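Local coordinates for ankyrin repeat domain protein (Legionella pneumophila subsp. pneumophila, PDB 6MCA), which acts as a Legionella effector that interacts with LARP7 of the host 7SK snRNP, and combines ankyrin repeats with a cysteine protease-like fold, at residues H322-I325 and N326-G330; E284-Q288 and E289-N293; G345-S348 and W349-Q353. One frame throughout, in Å; residues are numbered along the deposited sequence.

Contact 1 (H322-I325 and N326-G330); sequences HQMI and NQQLG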
loop_
_atom_site.group_PDB
_atom_site.type_symbol
_atom_site.label_atom_id
_atom_site.label_comp_id
_atom_site.label_asym_id
_atom_site.label_seq_id
_atom_site.Cartn_x
_atom_site.Cartn_y
_atom_site.Cartn_z
ATOM N N HIS A 322 -5.963 14.420 -18.079
ATOM C CA HIS A 322 -5.316 14.152 -19.354
ATOM C C HIS A 322 -5.345 15.329 -20.319
ATOM O O HIS A 322 -4.846 15.197 -21.441
ATOM C CB HIS A 322 -5.947 12.922 -20.016
ATOM C CG HIS A 322 -5.579 11.631 -19.352
ATOM N ND1 HIS A 322 -4.356 11.024 -19.537
ATOM C CD2 HIS A 322 -6.269 10.838 -18.500
ATOM C CE1 HIS A 322 -4.310 9.908 -18.829
ATOM N NE2 HIS A 322 -5.458 9.773 -18.190
ATOM N N GLN A 323 -5.893 16.477 -19.919
ATOM C CA GLN A 323 -5.945 17.613 -20.832
ATOM C C GLN A 323 -5.981 18.953 -20.105
ATOM O O GLN A 323 -5.213 19.861 -20.439
ATOM C CB GLN A 323 -7.159 17.492 -21.757
ATOM C CG GLN A 323 -7.229 18.575 -22.821
ATOM C CD GLN A 323 -8.066 19.762 -22.393
ATOM O OE1 GLN A 323 -9.213 19.608 -21.971
ATOM N NE2 GLN A 323 -7.496 20.957 -22.498
ATOM N N MET A 324 -6.876 19.091 -19.121
ATOM C CA MET A 324 -7.054 20.381 -18.457
ATOM C C MET A 324 -5.771 20.844 -17.779
ATOM O O MET A 324 -5.411 22.027 -17.857
ATOM C CB MET A 324 -8.195 20.299 -17.442
ATOM C CG MET A 324 -9.576 20.157 -18.062
ATOM S SD MET A 324 -10.896 20.179 -16.831
ATOM C CE MET A 324 -10.537 21.714 -15.978
ATOM N N ILE A 325 -5.064 19.930 -17.109
ATOM C CA ILE A 325 -3.847 20.323 -16.406
ATOM C C ILE A 325 -2.744 20.689 -17.391
ATOM O O ILE A 325 -1.924 21.572 -17.111
ATOM C CB ILE A 325 -3.403 19.213 -15.433
ATOM C CG1 ILE A 325 -3.056 17.927 -16.186
ATOM C CG2 ILE A 325 -4.490 18.946 -14.399
ATOM C CD1 ILE A 325 -2.415 16.868 -15.316
ATOM N N ASN A 326 -2.704 20.034 -18.556
ATOM C CA ASN A 326 -1.738 20.409 -19.583
ATOM C C ASN A 326 -1.934 21.856 -20.013
ATOM O O ASN A 326 -0.961 22.597 -20.198
ATOM C CB ASN A 326 -1.859 19.479 -20.790
ATOM C CG ASN A 326 -1.681 18.021 -20.425
ATOM O OD1 ASN A 326 -2.544 17.420 -19.785
ATOM N ND2 ASN A 326 -0.561 17.440 -20.837
ATOM N N GLN A 327 -3.190 22.277 -20.167
ATOM C CA GLN A 327 -3.471 23.649 -20.572
ATOM C C GLN A 327 -3.204 24.627 -19.434
ATOM O O GLN A 327 -2.669 25.719 -19.661
ATOM C CB GLN A 327 -4.918 23.762 -21.050
ATOM C CG GLN A 327 -5.420 25.187 -21.191
ATOM C CD GLN A 327 -5.965 25.473 -22.572
ATOM O OE1 GLN A 327 -5.891 24.632 -23.468
ATOM N NE2 GLN A 327 -6.524 26.664 -22.753
ATOM N N GLN A 328 -3.567 24.256 -18.204
ATOM C CA GLN A 328 -3.400 25.172 -17.079
ATOM C C GLN A 328 -1.926 25.408 -16.770
ATOM O O GLN A 328 -1.500 26.552 -16.572
ATOM C CB GLN A 328 -4.137 24.638 -15.850
ATOM C CG GLN A 328 -5.653 24.646 -15.991
ATOM C CD GLN A 328 -6.357 24.042 -14.791
ATOM O OE1 GLN A 328 -5.774 23.906 -13.715
ATOM N NE2 GLN A 328 -7.622 23.677 -14.970
ATOM N N LEU A 329 -1.129 24.340 -16.728
ATOM C CA LEU A 329 0.288 24.458 -16.420
ATOM C C LEU A 329 1.148 24.767 -17.638
ATOM O O LEU A 329 2.337 25.064 -17.475
ATOM C CB LEU A 329 0.799 23.171 -15.759
ATOM C CG LEU A 329 0.041 22.669 -14.529
ATOM C CD1 LEU A 329 0.683 21.400 -13.990
ATOM C CD2 LEU A 329 -0.015 23.743 -13.454
ATOM N N GLY A 330 0.584 24.713 -18.843
ATOM C CA GLY A 330 1.363 24.916 -20.049
ATOM C C GLY A 330 2.431 23.855 -20.211
ATOM O O GLY A 330 3.617 24.169 -20.353
#
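Met324 and Gln328 run alongside each other, one turn apart on the final turns of helix 318-329, which packs against the five-stranded antiparallel sheet. Three i to i+4 backbone bonds hold these turns: Gln327 N to Gln323 O, Gln328 N to Met324 O and Leu329 N to Ile325 O, the last 2.9 Å long. The side chain of Gln328 runs back along the helix toward the preceding turn, over Met324 O. Its CB lies 3.5 Å from Met324 O, and with CG beside the backbone N (chi1 -68°) that next carbon closes to 3.2 Å from the same Met324 O. CD stays near this oxygen, and the extended chain carries NE2 to the methyl CE of Met324, 3.7 Å away. On another side of the helix, Gln323 and Gln327 are likewise neighbours, with amide planes 89° apart; Gln323 OE1 bonds to Arg319 instead. The buried pair Ile325 and Leu329 packs on Trp277 of strand 276-280 and on Phe307 of helix 305-312. Gly330, with positive phi, leaves the helix and pairs with Thr298. At this C-terminal end, Leu329 CG rests 3.4 Å from Ile325 O.

Contact 2 (E284-Q288 and E289-N293); sequences ENSLQ and EGSVN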
loop_
_atom_site.group_PDB
_atom_site.type_symbol
_atom_site.label_atom_id
_atom_site.label_comp_id
_atom_site.label_asym_id
_atom_site.label_seq_id
_atom_site.Cartn_x
_atom_site.Cartn_y
_atom_site.Cartn_z
ATOM N N GLU A 284 -4.057 1.365 -19.972
ATOM C CA GLU A 284 -4.591 1.495 -21.326
ATOM C C GLU A 284 -4.065 2.747 -22.020
ATOM O O GLU A 284 -3.712 2.706 -23.206
ATOM C CB GLU A 284 -6.120 1.510 -21.273
ATOM C CG GLU A 284 -6.791 2.229 -22.432
ATOM C CD GLU A 284 -7.286 1.277 -23.503
ATOM O OE1 GLU A 284 -7.363 0.060 -23.232
ATOM O OE2 GLU A 284 -7.602 1.748 -24.616
ATOM N N ASN A 285 -3.992 3.865 -21.292
ATOM C CA ASN A 285 -3.566 5.128 -21.889
ATOM C C ASN A 285 -2.182 5.023 -22.520
ATOM O O ASN A 285 -1.887 5.736 -23.487
ATOM C CB ASN A 285 -3.588 6.234 -20.833
ATOM C CG ASN A 285 -3.304 7.605 -21.415
ATOM O OD1 ASN A 285 -4.100 8.144 -22.185
ATOM N ND2 ASN A 285 -2.166 8.182 -21.043
ATOM N N SER A 286 -1.329 4.133 -22.003
ATOM C CA SER A 286 0.016 3.984 -22.547
ATOM C C SER A 286 0.009 3.539 -24.003
ATOM O O SER A 286 1.007 3.736 -24.703
ATOM C CB SER A 286 0.823 2.994 -21.703
ATOM O OG SER A 286 0.328 1.673 -21.846
ATOM N N LEU A 287 -1.090 2.942 -24.476
ATOM C CA LEU A 287 -1.166 2.573 -25.886
ATOM C C LEU A 287 -1.198 3.802 -26.785
ATOM O O LEU A 287 -0.734 3.743 -27.929
ATOM C CB LEU A 287 -2.392 1.696 -26.138
ATOM C CG LEU A 287 -2.400 0.345 -25.419
ATOM C CD1 LEU A 287 -3.784 -0.282 -25.458
ATOM C CD2 LEU A 287 -1.363 -0.587 -26.025
ATOM N N GLN A 288 -1.727 4.918 -26.286
ATOM C CA GLN A 288 -1.784 6.154 -27.054
ATOM C C GLN A 288 -0.615 7.081 -26.746
ATOM O O GLN A 288 -0.071 7.714 -27.655
ATOM C CB GLN A 288 -3.101 6.883 -26.773
ATOM C CG GLN A 288 -4.334 6.174 -27.298
ATOM C CD GLN A 288 -5.091 7.000 -28.318
ATOM O OE1 GLN A 288 -5.339 8.189 -28.110
ATOM N NE2 GLN A 288 -5.474 6.371 -29.423
ATOM N N GLU A 289 -0.219 7.170 -25.475
ATOM C CA GLU A 289 0.757 8.153 -25.033
ATOM C C GLU A 289 2.113 7.566 -24.682
ATOM O O GLU A 289 3.082 8.326 -24.588
ATOM C CB GLU A 289 0.224 8.910 -23.805
ATOM C CG GLU A 289 -0.937 9.837 -24.063
ATOM C CD GLU A 289 -1.178 10.748 -22.878
ATOM O OE1 GLU A 289 -1.062 10.254 -21.739
ATOM O OE2 GLU A 289 -1.472 11.947 -23.076
ATOM N N GLY A 290 2.215 6.258 -24.494
ATOM C CA GLY A 290 3.351 5.687 -23.808
ATOM C C GLY A 290 3.164 5.772 -22.305
ATOM O O GLY A 290 2.246 6.412 -21.790
ATOM N N SER A 291 4.070 5.115 -21.581
ATOM C CA SER A 291 3.878 4.972 -20.142
ATOM C C SER A 291 4.243 6.238 -19.379
ATOM O O SER A 291 3.515 6.639 -18.465
ATOM C CB SER A 291 4.690 3.788 -19.620
ATOM O OG SER A 291 4.077 2.557 -19.955
ATOM N N VAL A 292 5.362 6.874 -19.722
ATOM C CA VAL A 292 5.928 7.948 -18.912
ATOM C C VAL A 292 6.275 9.124 -19.811
ATOM O O VAL A 292 7.144 9.004 -20.687
ATOM C CB VAL A 292 7.177 7.487 -18.142
ATOM C CG1 VAL A 292 7.907 8.687 -17.564
ATOM C CG2 VAL A 292 6.792 6.501 -17.049
ATOM N N ASN A 293 5.634 10.267 -19.562
ATOM C CA ASN A 293 5.889 11.494 -20.310
ATOM C C ASN A 293 6.360 12.597 -19.371
ATOM O O ASN A 293 5.806 12.779 -18.283
ATOM C CB ASN A 293 4.637 11.954 -21.063
ATOM C CG ASN A 293 4.292 11.046 -22.225
ATOM O OD1 ASN A 293 4.853 11.173 -23.313
ATOM N ND2 ASN A 293 3.365 10.122 -22.001
HETATM O O HOH W 1 0.327 6.989 -20.030
#
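The backbone turns out of a single helical turn here: Glu289 N bonds to Asn285 O at 3.0 Å, and Gly290 N then reaches Ser286 O at 2.8 Å, approaching 39° out of the carbonyl plane. Asn285 O is gripped twice, since Gln288 N also donates to it. Gly290, with positive phi, is the first residue to leave helical geometry. Where the chain leaves the turn, Ser286 CA meets Gly290 O in a CA-H...O contact of 3.4 Å.

The side chains of Asn285 and Glu289 meet at an angle, one turn apart. The Asn285 side chain leaves with CG anti to the backbone N (chi1 -174°), which carries ND2 across to Glu289 OE1, with amide and carboxylate planes 70° apart. The modelled separation of Asn285 ND2 and Glu289 OE1, 2.4 Å, is very short and its exact value doubtful. The same carboxylate oxygen forms a salt bridge with Lys279. This short helix lies in the connection between the antiparallel neighbours 276-280 and 292-297 of the five-stranded sheet, so the contact sits within the link between the two strands and runs into the second. Water 1 accepts from Asn285 ND2 at 2.9 Å and lies 2.7 Å from Gly290 O, to which it can donate. Where the strand begins, Asn293 ND2 donates to Glu289 O at 3.2 Å; the acceptor lies in the amide plane, while the donor stands above the carbonyl plane. Ser286 CB packs 3.7 Å from Ser291 OG. The two hydroxyls bond outside the turn, Ser286 OG to Gly283 O and Ser341 OG, Ser291 OG to Ile339 O.

Contact 3 (G345-S348 and W349-Q353); sequences GNCS and WANVQ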
loop_
_atom_site.group_PDB
_atom_site.type_symbol
_atom_site.label_atom_id
_atom_site.label_comp_id
_atom_site.label_asym_id
_atom_site.label_seq_id
_atom_site.Cartn_x
_atom_site.Cartn_y
_atom_site.Cartn_z
ATOM N N GLY A 345 -4.830 -6.579 -15.901
ATOM C CA GLY A 345 -4.955 -6.361 -14.475
ATOM C C GLY A 345 -5.033 -4.888 -14.100
ATOM O O GLY A 345 -5.404 -4.021 -14.897
ATOM N N ASN A 346 -4.673 -4.618 -12.848
ATOM C CA ASN A 346 -4.682 -3.271 -12.292
ATOM C C ASN A 346 -3.261 -2.722 -12.311
ATOM O O ASN A 346 -2.346 -3.333 -11.747
ATOM C CB ASN A 346 -5.246 -3.277 -10.871
ATOM C CG ASN A 346 -5.627 -1.893 -10.385
ATOM O OD1 ASN A 346 -5.226 -0.883 -10.966
ATOM N ND2 ASN A 346 -6.407 -1.838 -9.312
ATOM N N CYS A 347 -3.081 -1.571 -12.954
ATOM C CA CYS A 347 -1.766 -0.975 -13.147
ATOM C C CYS A 347 -1.381 0.008 -12.049
ATOM O O CYS A 347 -0.306 0.613 -12.135
ATOM C CB CYS A 347 -1.711 -0.263 -14.501
ATOM S SG CYS A 347 -2.893 1.100 -14.648
ATOM N N SER A 348 -2.226 0.184 -11.029
ATOM C CA SER A 348 -1.956 1.184 -9.998
ATOM C C SER A 348 -0.636 0.905 -9.290
ATOM O O SER A 348 0.184 1.814 -9.094
ATOM C CB SER A 348 -3.111 1.218 -8.997
ATOM O OG SER A 348 -4.351 1.415 -9.651
ATOM N N TRP A 349 -0.413 -0.352 -8.898
ATOM C CA TRP A 349 0.833 -0.713 -8.231
ATOM C C TRP A 349 2.036 -0.398 -9.110
ATOM O O TRP A 349 3.003 0.223 -8.656
ATOM C CB TRP A 349 0.819 -2.194 -7.852
ATOM C CG TRP A 349 2.140 -2.683 -7.337
ATOM C CD1 TRP A 349 3.135 -3.275 -8.062
ATOM C CD2 TRP A 349 2.613 -2.616 -5.986
ATOM N NE1 TRP A 349 4.196 -3.583 -7.245
ATOM C CE2 TRP A 349 3.901 -3.188 -5.966
ATOM C CE3 TRP A 349 2.071 -2.131 -4.792
ATOM C CZ2 TRP A 349 4.655 -3.288 -4.799
ATOM C CZ3 TRP A 349 2.822 -2.230 -3.633
ATOM C CH2 TRP A 349 4.099 -2.805 -3.646
ATOM N N ALA A 350 1.990 -0.819 -10.377
ATOM C CA ALA A 350 3.097 -0.554 -11.289
ATOM C C ALA A 350 3.290 0.941 -11.504
ATOM O O ALA A 350 4.425 1.420 -11.621
ATOM C CB ALA A 350 2.862 -1.265 -12.621
ATOM N N ASN A 351 2.189 1.697 -11.556
ATOM C CA ASN A 351 2.293 3.144 -11.710
ATOM C C ASN A 351 3.015 3.770 -10.525
ATOM O O ASN A 351 3.843 4.673 -10.701
ATOM C CB ASN A 351 0.903 3.760 -11.877
ATOM C CG ASN A 351 0.318 3.515 -13.255
ATOM O OD1 ASN A 351 1.026 3.127 -14.182
ATOM N ND2 ASN A 351 -0.982 3.746 -13.394
ATOM N N VAL A 352 2.721 3.303 -9.310
ATOM C CA VAL A 352 3.413 3.837 -8.140
ATOM C C VAL A 352 4.878 3.411 -8.142
ATOM O O VAL A 352 5.765 4.201 -7.797
ATOM C CB VAL A 352 2.697 3.412 -6.846
ATOM C CG1 VAL A 352 3.428 3.967 -5.633
ATOM C CG2 VAL A 352 1.254 3.889 -6.859
ATOM N N GLN A 353 5.157 2.162 -8.533
ATOM C CA GLN A 353 6.542 1.700 -8.582
ATOM C C GLN A 353 7.369 2.528 -9.556
ATOM O O GLN A 353 8.523 2.869 -9.271
ATOM C CB GLN A 353 6.612 0.220 -8.973
ATOM C CG GLN A 353 5.818 -0.733 -8.099
ATOM C CD GLN A 353 5.979 -0.454 -6.620
ATOM O OE1 GLN A 353 7.075 -0.564 -6.070
ATOM N NE2 GLN A 353 4.881 -0.095 -5.967
HETATM O O HOH W 2 -2.367 -2.453 -9.067
HETATM O O HOH W 3 0.075 -2.928 -10.971
#
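Cys347 and Asn351 meet across the first turn of helix 348-353, where backbone bonds set the frame: Asn351 N donates to Cys347 O at 2.8 Å, and Val352 N to Ser348 O at 2.9 Å.

Capping bonds come from Asn346. Its OD1 takes two donors from the same face of its amide, Ser348 N at 3.2 Å and Ser348 OG at 2.8 Å; that hydroxyl also bonds to Ala267 N on strand 266-273. Two waters link Asn346 O to the next two backbone N-H groups. Both donate to Asn346 O: water 2 accepts from Trp349 N at 2.9 Å, and water 3 accepts from Ala350 N, also at 2.9 Å.

Among the side chains, Cys347 SG sits between its backbone N and carbonyl carbon (chi1 62°), which brings it to 3.5 Å from Asn351 ND2. That amide is held at both ends, ND2 by Ala267 O and OD1 by Arg282 N. Gln353 folds back so that NE2 lies 3.2 Å above the Trp349 ring, over its centre, and donates to Trp349 O; the indole also stacks with His161.

Cys347 at the start of helix 348-353, touched by Gln342, is consistent with the nucleophile cysteine and preceding glutamine of papain-like enzymes. The chemistry implies that Asn346, directly or through water, supplies bonding partners to the N-H groups of Ser348, Trp349 and Ala350.

Contacts 1 and 2 touch, with centres 16 Å apart: His322 CE1 of helix 318-329 lies 3.5 Å from Asn285 ND2, and Lys279 of strand 276-280 joins them by binding both His322 ND1 and Glu289 OE1. Contact 3 stands apart, its centre 13 Å from that of contact 2 and 23 Å from that of contact 1, with nearest atoms about 5 and 9 Å away respectively. Arg282 relates contacts 2 and 3, touching Ser291 while bonding to Asn351 OD1 and Ala350 O. A bound glycerol, probably from the crystallisation liquor, lies about 6 Å from the Ala350 side chain and may mark a pocket; if the papain-like resemblance holds, contact 3 would carry the active-site cysteine, Cys347.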